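Local coordinates for protein fucose-specific lectin (Aleuria aurantia, PDB 6GKE) that binds L-fucose specifically, with strongest preference for alpha-1,6-linked core fucose on glycoproteins, at sites between adjacent blades of a six-bladed beta-propeller, at residues Q23-Q28 with R35-G40; K9-S14 with L63-W68. The protein carries 1 engineered substitution. One frame throughout, in Å; residues are numbered along the deposited sequence.

Contact 1: residues Q23-Q28 with R35-G40; sequences QRVYFQ and REAQRG. With FUC (alpha-L-fucopyranose), chain C.
Tyr26 and Glu36, Arg24 and Gln38, and Val25 and Ala37 face each other across an antiparallel beta hairpin, the two middle strands of a propeller blade. The strand axes run 159° apart, and Gln23–Arg39, Val25–Ala37 and Phe27–Arg35 are the hydrogen-bonded pairs, each joined by two backbone bonds. On the face of Arg24, Tyr26, Glu36 and Gln38 a fucose is held. Glu36 puts CG anti to its backbone N (chi1 -173°) and beside the Tyr26 ring, where Glu36 CG comes to 3.4 Å from Tyr26 CE1. Tyr26 OH donates to the anti lone pair of Glu36 OE2 at 2.7 Å, while Gln38 NE2, its amide steadied by a bond from OE1 to Thr46 OG1, donates to Glu36 OE1; these second-shell bonds fix the carboxylate, which accepts hydrogen bonds from FUC O3 at OE1 and from FUC O4 at OE2. In this six-bladed propeller lectin each fucose site lies between two blades; Ile74, Ile76, Tyr92 and Trp97 of the second repeat complete the pocket, and Trp97 NE1 also bonds the sugar. Arg24 turns CD aside at chi2 (-70°); from there NE donates to FUC O4 at 2.8 Å and NH2 to FUC O5 at 2.9 Å. Its guanidinium stands nearly perpendicular to the Glu36 carboxylate, with Gln38 CG over one face, and Arg24 NH1 bonds Gln23 O from above the carbonyl plane, on the opposite side from Arg39 N. FUC O4 thus bridges the two charged groups, Arg24 NE and Glu36 OE2 staying 4.1 Å apart. On the other face Val25 CG1 meets Ala37 CB at 3.8 Å, and Arg35 CB lies over one face of the Phe27 ring, offset toward the rim, in a CH-pi contact.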
ATOM      1  N   GLN A  23     -17.763  18.198  -6.819  1.00  6.13           N
ATOM      2  CA  GLN A  23     -16.536  17.876  -6.115  1.00  5.78           C
ATOM      3  C   GLN A  23     -15.555  17.233  -7.092  1.00  5.53           C
ATOM      4  O   GLN A  23     -15.955  16.490  -7.996  1.00  5.82           O
ATOM      5  CB  GLN A  23     -16.775  16.887  -4.976  1.00  5.97           C
ATOM      6  CG  GLN A  23     -17.678  17.412  -3.878  1.00  6.47           C
ATOM      7  CD  GLN A  23     -17.805  16.373  -2.794  1.00  6.42           C
ATOM      8  OE1 GLN A  23     -16.887  16.164  -1.997  1.00  6.75           O
ATOM      9  NE2 GLN A  23     -18.950  15.709  -2.764  1.00  7.50           N
ATOM     10  N   ARG A  24     -14.263  17.481  -6.866  1.00  5.30           N
ATOM     11  CA  ARG A  24     -13.214  16.736  -7.532  1.00  5.31           C
ATOM     12  C   ARG A  24     -12.213  16.298  -6.466  1.00  5.07           C
ATOM     13  O   ARG A  24     -11.912  17.046  -5.545  1.00  5.62           O
ATOM     14  CB  ARG A  24     -12.489  17.563  -8.598  1.00  5.62           C
ATOM     15  CG  ARG A  24     -13.388  18.201  -9.649  1.00  5.77           C
ATOM     16  CD  ARG A  24     -14.001  17.194 -10.601  1.00  5.87           C
ATOM     17  NE  ARG A  24     -14.827  17.813 -11.636  1.00  6.23           N
ATOM     18  CZ  ARG A  24     -16.128  18.082 -11.526  1.00  6.49           C
ATOM     19  NH1 ARG A  24     -16.798  17.746 -10.434  1.00  7.08           N
ATOM     20  NH2 ARG A  24     -16.752  18.700 -12.514  1.00  7.38           N
ATOM     21  N   VAL A  25     -11.703  15.075  -6.617  1.00  5.12           N
ATOM     22  CA  VAL A  25     -10.665  14.576  -5.737  1.00  5.23           C
ATOM     23  C   VAL A  25      -9.545  14.008  -6.610  1.00  5.08           C
ATOM     24  O   VAL A  25      -9.799  13.392  -7.644  1.00  5.81           O
ATOM     25  CB  VAL A  25     -11.219  13.580  -4.697  1.00  6.45           C
ATOM     26  CG1 VAL A  25     -11.859  12.362  -5.323  1.00  7.26           C
ATOM     27  CG2 VAL A  25     -10.174  13.179  -3.671  1.00  6.97           C
ATOM     28  N   TYR A  26      -8.308  14.272  -6.169  1.00  4.76           N
ATOM     29  CA  TYR A  26      -7.079  13.936  -6.870  1.00  4.91           C
ATOM     30  C   TYR A  26      -6.270  12.980  -6.000  1.00  4.94           C
ATOM     31  O   TYR A  26      -6.144  13.173  -4.786  1.00  5.26           O
ATOM     32  CB  TYR A  26      -6.265  15.198  -7.198  1.00  5.00           C
ATOM     33  CG  TYR A  26      -7.079  16.147  -8.028  1.00  4.94           C
ATOM     34  CD1 TYR A  26      -7.236  15.947  -9.388  1.00  5.18           C
ATOM     35  CD2 TYR A  26      -7.810  17.160  -7.432  1.00  5.15           C
ATOM     36  CE1 TYR A  26      -8.078  16.743 -10.143  1.00  5.27           C
ATOM     37  CE2 TYR A  26      -8.656  17.967  -8.171  1.00  5.30           C
ATOM     38  CZ  TYR A  26      -8.806  17.746  -9.526  1.00  5.09           C
ATOM     39  OH  TYR A  26      -9.689  18.503 -10.235  1.00  5.60           O
ATOM     40  N   PHE A  27      -5.716  11.953  -6.649  1.00  5.01           N
ATOM     41  CA  PHE A  27      -4.918  10.946  -5.985  1.00  5.20           C
ATOM     42  C   PHE A  27      -3.927  10.394  -7.006  1.00  4.85           C
ATOM     43  O   PHE A  27      -4.077  10.615  -8.205  1.00  5.51           O
ATOM     44  CB  PHE A  27      -5.810   9.838  -5.414  1.00  5.89           C
ATOM     45  CG  PHE A  27      -6.556   9.039  -6.456  1.00  6.29           C
ATOM     46  CD1 PHE A  27      -7.798   9.443  -6.927  1.00  7.07           C
ATOM     47  CD2 PHE A  27      -6.003   7.881  -6.984  1.00  6.43           C
ATOM     48  CE1 PHE A  27      -8.465   8.701  -7.895  1.00  7.52           C
ATOM     49  CE2 PHE A  27      -6.669   7.141  -7.950  1.00  7.32           C
ATOM     50  CZ  PHE A  27      -7.897   7.553  -8.401  1.00  7.59           C
ATOM     51  N   GLN A  28      -2.941   9.643  -6.521  1.00  4.71           N
ATOM     52  CA  GLN A  28      -1.937   9.072  -7.394  1.00  4.83           C
ATOM     53  C   GLN A  28      -2.196   7.579  -7.580  1.00  4.92           C
ATOM     54  O   GLN A  28      -2.598   6.874  -6.652  1.00  5.31           O
ATOM     55  CB  GLN A  28      -0.542   9.320  -6.820  1.00  5.43           C
ATOM     56  CG  GLN A  28       0.582   9.065  -7.808  1.00  5.99           C
ATOM     57  CD  GLN A  28       1.879   9.660  -7.319  1.00  6.16           C
ATOM     58  OE1 GLN A  28       2.192   9.616  -6.125  1.00  6.21           O
ATOM     59  NE2 GLN A  28       2.646  10.228  -8.241  1.00  6.33           N
ATOM     60  N   ARG A  35      -4.765  11.092 -10.915  1.00  5.03           N
ATOM     61  CA  ARG A  35      -6.099  10.862 -11.422  1.00  5.33           C
ATOM     62  C   ARG A  35      -7.109  11.745 -10.693  1.00  5.34           C
ATOM     63  O   ARG A  35      -6.880  12.196  -9.571  1.00  5.90           O
ATOM     64  CB  ARG A  35      -6.502   9.400 -11.230  1.00  5.75           C
ATOM     65  CG  ARG A  35      -5.684   8.417 -12.047  1.00  5.99           C
ATOM     66  CD  ARG A  35      -6.218   7.016 -11.862  1.00  6.33           C
ATOM     67  NE  ARG A  35      -5.441   6.040 -12.600  1.00  6.38           N
ATOM     68  CZ  ARG A  35      -5.774   4.765 -12.732  1.00  7.00           C
ATOM     69  NH1 ARG A  35      -6.918   4.326 -12.229  1.00  8.11           N
ATOM     70  NH2 ARG A  35      -4.953   3.941 -13.359  1.00  7.95           N
ATOM     71  N   GLU A  36      -8.239  11.950 -11.369  1.00  5.47           N
ATOM     72  CA  GLU A  36      -9.359  12.716 -10.862  1.00  5.57           C
ATOM     73  C   GLU A  36     -10.597  11.820 -10.775  1.00  5.71           C
ATOM     74  O   GLU A  36     -10.881  11.060 -11.706  1.00  6.18           O
ATOM     75  CB  GLU A  36      -9.663  13.880 -11.802  1.00  5.80           C
ATOM     76  CG  GLU A  36     -10.714  14.854 -11.293  1.00  5.88           C
ATOM     77  CD  GLU A  36     -11.118  15.855 -12.358  1.00  6.04           C
ATOM     78  OE1 GLU A  36     -11.699  15.411 -13.368  1.00  6.91           O
ATOM     79  OE2 GLU A  36     -10.836  17.072 -12.199  1.00  6.13           O
ATOM     80  N   ALA A  37     -11.345  11.964  -9.676  1.00  5.77           N
ATOM     81  CA  ALA A  37     -12.722  11.464  -9.559  1.00  5.95           C
ATOM     82  C   ALA A  37     -13.639  12.673  -9.361  1.00  5.89           C
ATOM     83  O   ALA A  37     -13.205  13.712  -8.836  1.00  6.15           O
ATOM     84  CB  ALA A  37     -12.855  10.463  -8.436  1.00  6.37           C
ATOM     85  N   GLN A  38     -14.896  12.531  -9.790  1.00  6.28           N
ATOM     86  CA  GLN A  38     -15.849  13.641  -9.816  1.00  6.43           C
ATOM     87  C   GLN A  38     -17.159  13.226  -9.148  1.00  6.68           C
ATOM     88  O   GLN A  38     -17.588  12.081  -9.264  1.00  7.19           O
ATOM     89  CB  GLN A  38     -16.179  14.065 -11.249  1.00  6.85           C
ATOM     90  CG  GLN A  38     -14.968  14.217 -12.160  1.00  7.14           C
ATOM     91  CD  GLN A  38     -14.484  12.941 -12.808  1.00  7.13           C
ATOM     92  OE1 GLN A  38     -15.202  11.945 -12.928  1.00  8.02           O
ATOM     93  NE2 GLN A  38     -13.239  12.967 -13.254  1.00  7.82           N
ATOM     94  N   ARG A  39     -17.818  14.191  -8.503  1.00  6.79           N
ATOM     95  CA  ARG A  39     -19.167  13.981  -8.007  1.00  7.18           C
ATOM     96  C   ARG A  39     -20.005  15.228  -8.271  1.00  7.57           C
ATOM     97  O   ARG A  39     -19.556  16.350  -8.050  1.00  8.57           O
ATOM     98  CB  ARG A  39     -19.195  13.650  -6.514  1.00  7.33           C
ATOM     99  CG  ARG A  39     -20.487  12.966  -6.098  1.00  8.12           C
ATOM    100  CD  ARG A  39     -20.556  12.605  -4.632  1.00  8.18           C
ATOM    101  NE  ARG A  39     -21.716  11.756  -4.403  1.00  8.95           N
ATOM    102  CZ  ARG A  39     -21.977  11.105  -3.275  1.00  9.54           C
ATOM    103  NH1 ARG A  39     -21.239  11.307  -2.198  1.00 10.32           N
ATOM    104  NH2 ARG A  39     -22.985  10.247  -3.230  1.00 11.01           N
ATOM    105  N   GLY A  40     -21.238  14.999  -8.723  1.00  8.32           N
ATOM    106  CA  GLY A  40     -22.240  16.036  -8.825  1.00  8.88           C
ATOM    107  C   GLY A  40     -23.392  15.731  -7.886  1.00  9.75           C
ATOM    108  O   GLY A  40     -24.002  14.665  -7.968  1.00 11.48           O
TER
HETATM  109  C1  FUC C 401     -15.166  17.924 -15.802  1.00 10.43           C
HETATM  110  C2  FUC C 401     -13.953  17.029 -15.645  1.00  8.93           C
HETATM  111  C3  FUC C 401     -12.665  17.845 -15.728  1.00  7.56           C
HETATM  112  C4  FUC C 401     -12.711  19.012 -14.754  1.00  6.78           C
HETATM  113  C5  FUC C 401     -13.959  19.844 -15.030  1.00  7.33           C
HETATM  114  C6  FUC C 401     -14.124  21.020 -14.079  1.00  7.62           C
HETATM  115  O1  FUC C 401     -15.191  18.371 -17.151  1.00 14.35           O
HETATM  116  O2  FUC C 401     -13.959  16.048 -16.690  1.00 12.06           O
HETATM  117  O3  FUC C 401     -11.531  17.000 -15.505  1.00  7.31           O
HETATM  118  O4  FUC C 401     -12.762  18.560 -13.397  1.00  6.67           O
HETATM  119  O5  FUC C 401     -15.111  19.010 -14.886  1.00  8.17           O
HETATM  120  O   HOH W   1     -19.374  13.334  -1.239  1.00 10.33           O

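Contact 2: residues K9-S14 with L63-W68; sequences KIAAIS and LAAVTW. With GOL (glycerol), chain J.
Lys9 meets Leu63 where two neighbouring propeller blades begin: Leu63 CD1 packs against Lys9 O at 3.5 Å, while Lys9 NZ bonds Phe60 O. At Ile10 the backbone takes over, since water 2 donates to both Ile10 O and Leu63 O, each at 2.8 Å. Ala11 points its methyl at the second strand, and Ala11 CB lies 3.9 Å from Ala65 CB and close to Leu63 CB. Ala12 N donates to glycerol O2 and Ala65 N to glycerol O1, both at 2.9 Å; this glycerol, probably from the crystallisation liquor, also bonds Ala268 N. Ile13 has CG1 between its backbone N and carbonyl carbon (chi1 57°), leaving CG2 against Ala65, 3.7 Å from Ala65 O, and its CD1 reaches Thr67 CB at 3.7 Å. Past it, Ser14 O lies near Thr67 CG2, whereas Ser14 OG turns to Ser271. These are the innermost strands of two blades, nearly parallel at 11° and with axes 5.6 Å apart, ranged side by side around the propeller axis. Meeting through hydrocarbon groups, the blades are packed against each other, not joined into one sheet, and their backbone polar groups here are met by a water or, in this crystal, by glycerol.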
ATOM      1  N   LYS A   9      -0.759  10.817  -1.432  1.00  4.32           N
ATOM      2  CA  LYS A   9      -1.427  11.988  -0.912  1.00  4.40           C
ATOM      3  C   LYS A   9      -2.748  12.174  -1.668  1.00  4.27           C
ATOM      4  O   LYS A   9      -3.013  11.528  -2.681  1.00  4.85           O
ATOM      5  CB  LYS A   9      -0.510  13.212  -0.962  1.00  4.51           C
ATOM      6  CG  LYS A   9       0.594  13.191   0.088  1.00  4.65           C
ATOM      7  CD  LYS A   9       1.724  12.212  -0.173  1.00  4.69           C
ATOM      8  CE  LYS A   9       2.924  12.520   0.697  1.00  5.03           C
ATOM      9  NZ  LYS A   9       4.037  11.561   0.486  1.00  5.24           N
ATOM     10  N   ILE A  10      -3.587  13.049  -1.121  1.00  4.45           N
ATOM     11  CA  ILE A  10      -4.919  13.309  -1.640  1.00  4.48           C
ATOM     12  C   ILE A  10      -5.107  14.823  -1.685  1.00  4.37           C
ATOM     13  O   ILE A  10      -4.624  15.535  -0.816  1.00  4.70           O
ATOM     14  CB  ILE A  10      -6.011  12.649  -0.771  1.00  5.03           C
ATOM     15  CG1 ILE A  10      -5.721  11.171  -0.505  1.00  5.53           C
ATOM     16  CG2 ILE A  10      -7.387  12.837  -1.390  1.00  5.36           C
ATOM     17  CD1 ILE A  10      -6.614  10.551   0.545  1.00  6.11           C
ATOM     18  N   ALA A  11      -5.834  15.321  -2.685  1.00  4.52           N
ATOM     19  CA  ALA A  11      -6.265  16.722  -2.711  1.00  4.64           C
ATOM     20  C   ALA A  11      -7.719  16.764  -3.168  1.00  4.67           C
ATOM     21  O   ALA A  11      -8.136  15.929  -3.953  1.00  5.64           O
ATOM     22  CB  ALA A  11      -5.385  17.555  -3.613  1.00  5.00           C
ATOM     23  N   ALA A  12      -8.475  17.743  -2.673  1.00  5.02           N
ATOM     24  CA  ALA A  12      -9.898  17.793  -2.965  1.00  5.32           C
ATOM     25  C   ALA A  12     -10.385  19.237  -3.054  1.00  5.15           C
ATOM     26  O   ALA A  12      -9.909  20.111  -2.335  1.00  5.81           O
ATOM     27  CB  ALA A  12     -10.668  17.045  -1.908  1.00  6.15           C
ATOM     28  N   ILE A  13     -11.389  19.436  -3.913  1.00  5.20           N
ATOM     29  CA  ILE A  13     -12.028  20.732  -4.137  1.00  5.18           C
ATOM     30  C   ILE A  13     -13.541  20.516  -4.258  1.00  5.21           C
ATOM     31  O   ILE A  13     -14.015  19.414  -4.534  1.00  5.54           O
ATOM     32  CB  ILE A  13     -11.470  21.437  -5.392  1.00  5.62           C
ATOM     33  CG1 ILE A  13     -11.635  20.560  -6.638  1.00  5.89           C
ATOM     34  CG2 ILE A  13     -10.030  21.879  -5.173  1.00  6.20           C
ATOM     35  CD1 ILE A  13     -11.270  21.219  -7.947  1.00  6.34           C
ATOM     36  N   SER A  14     -14.280  21.609  -4.082  1.00  5.47           N
ATOM     37  CA  SER A  14     -15.730  21.590  -4.144  1.00  6.03           C
ATOM     38  C   SER A  14     -16.214  22.982  -4.544  1.00  6.10           C
ATOM     39  O   SER A  14     -15.603  23.977  -4.142  1.00  6.95           O
ATOM     40  CB  SER A  14     -16.305  21.176  -2.802  1.00  6.94           C
ATOM     41  OG  SER A  14     -17.720  21.055  -2.815  1.00  7.88           O
ATOM     42  N   LEU A  63       0.426  16.518  -2.774  1.00  4.60           N
ATOM     43  CA  LEU A  63      -0.599  17.096  -3.643  1.00  4.58           C
ATOM     44  C   LEU A  63      -1.330  18.206  -2.888  1.00  4.45           C
ATOM     45  O   LEU A  63      -1.520  18.137  -1.673  1.00  4.99           O
ATOM     46  CB  LEU A  63      -1.634  16.050  -4.064  1.00  5.08           C
ATOM     47  CG  LEU A  63      -1.141  14.902  -4.940  1.00  5.75           C
ATOM     48  CD1 LEU A  63      -2.248  13.873  -5.122  1.00  6.52           C
ATOM     49  CD2 LEU A  63      -0.641  15.392  -6.292  1.00  6.51           C
ATOM     50  N   ALA A  64      -1.796  19.198  -3.650  1.00  4.34           N
ATOM     51  CA  ALA A  64      -2.728  20.206  -3.165  1.00  4.49           C
ATOM     52  C   ALA A  64      -3.528  20.699  -4.369  1.00  4.64           C
ATOM     53  O   ALA A  64      -3.087  20.538  -5.501  1.00  5.14           O
ATOM     54  CB  ALA A  64      -2.002  21.342  -2.471  1.00  4.77           C
ATOM     55  N   ALA A  65      -4.689  21.302  -4.131  1.00  4.69           N
ATOM     56  CA  ALA A  65      -5.502  21.783  -5.243  1.00  4.83           C
ATOM     57  C   ALA A  65      -6.382  22.948  -4.805  1.00  5.21           C
ATOM     58  O   ALA A  65      -6.818  23.001  -3.650  1.00  6.13           O
ATOM     59  CB  ALA A  65      -6.350  20.669  -5.804  1.00  5.30           C
ATOM     60  N   VAL A  66      -6.661  23.840  -5.763  1.00  5.08           N
ATOM     61  CA  VAL A  66      -7.595  24.960  -5.582  1.00  5.24           C
ATOM     62  C   VAL A  66      -8.453  25.108  -6.839  1.00  5.13           C
ATOM     63  O   VAL A  66      -8.100  24.617  -7.912  1.00  5.33           O
ATOM     64  CB  VAL A  66      -6.870  26.284  -5.282  1.00  6.04           C
ATOM     65  CG1 VAL A  66      -6.118  26.227  -3.963  1.00  6.70           C
ATOM     66  CG2 VAL A  66      -5.939  26.703  -6.414  1.00  6.49           C
ATOM     67  N   THR A  67      -9.562  25.838  -6.695  1.00  5.36           N
ATOM     68  CA  THR A  67     -10.472  26.076  -7.802  1.00  5.55           C
ATOM     69  C   THR A  67     -11.162  27.430  -7.634  1.00  5.76           C
ATOM     70  O   THR A  67     -11.333  27.927  -6.526  1.00  6.81           O
ATOM     71  CB  THR A  67     -11.496  24.938  -7.911  1.00  5.84           C
ATOM     72  OG1 THR A  67     -12.281  25.064  -9.099  1.00  6.06           O
ATOM     73  CG2 THR A  67     -12.442  24.880  -6.730  1.00  6.24           C
ATOM     74  N   TRP A  68     -11.573  27.999  -8.764  1.00  5.78           N
ATOM     75  CA  TRP A  68     -12.419  29.185  -8.811  1.00  5.96           C
ATOM     76  C   TRP A  68     -13.107  29.197 -10.178  1.00  6.37           C
ATOM     77  O   TRP A  68     -12.725  28.440 -11.070  1.00  7.14           O
ATOM     78  CB  TRP A  68     -11.627  30.481  -8.557  1.00  6.18           C
ATOM     79  CG  TRP A  68     -10.649  30.820  -9.643  1.00  6.11           C
ATOM     80  CD1 TRP A  68     -10.825  31.692 -10.676  1.00  6.60           C
ATOM     81  CD2 TRP A  68      -9.332  30.265  -9.814  1.00  6.05           C
ATOM     82  NE1 TRP A  68      -9.716  31.718 -11.475  1.00  6.78           N
ATOM     83  CE2 TRP A  68      -8.784  30.851 -10.975  1.00  6.50           C
ATOM     84  CE3 TRP A  68      -8.559  29.339  -9.104  1.00  6.08           C
ATOM     85  CZ2 TRP A  68      -7.514  30.529 -11.445  1.00  6.53           C
ATOM     86  CZ3 TRP A  68      -7.297  29.025  -9.565  1.00  6.17           C
ATOM     87  CH2 TRP A  68      -6.787  29.611 -10.724  1.00  6.56           C
TER
HETATM   88  C1  GOL J 410      -6.865  21.142  -1.170  1.00 12.75           C
HETATM   89  O1  GOL J 410      -5.451  20.902  -1.316  1.00 12.98           O
HETATM   90  C2  GOL J 410      -7.442  20.055  -0.270  1.00 12.08           C
HETATM   91  O2  GOL J 410      -6.785  18.864  -0.636  1.00 14.71           O
HETATM   92  C3  GOL J 410      -7.043  20.433   1.164  1.00 11.60           C
HETATM   93  O3  GOL J 410      -7.219  19.376   2.116  1.00  8.20           O
HETATM   94  O   HOH W   2      -3.965  18.196  -0.364  1.00  8.12           O

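From the N terminus the chain enters strand 10-15, the inner strand of the first blade, and turns into strand 22-28, which bonds back to it through Tyr26 N to Ala11 O and Ile13 N to Arg24 O. Contact 1 then closes a short hairpin loop with strand 33-40. Strand 46-56 completes that blade, and the chain returns inward to strand 64-70, where contact 2 closes the larger loop that contains the whole of contact 1. The smaller closure forms the middle hairpin of one blade, and the larger sets that blade's inner edge beside the next. Val25 CG2 packs on Ile10, joining the two contacts within the first sheet.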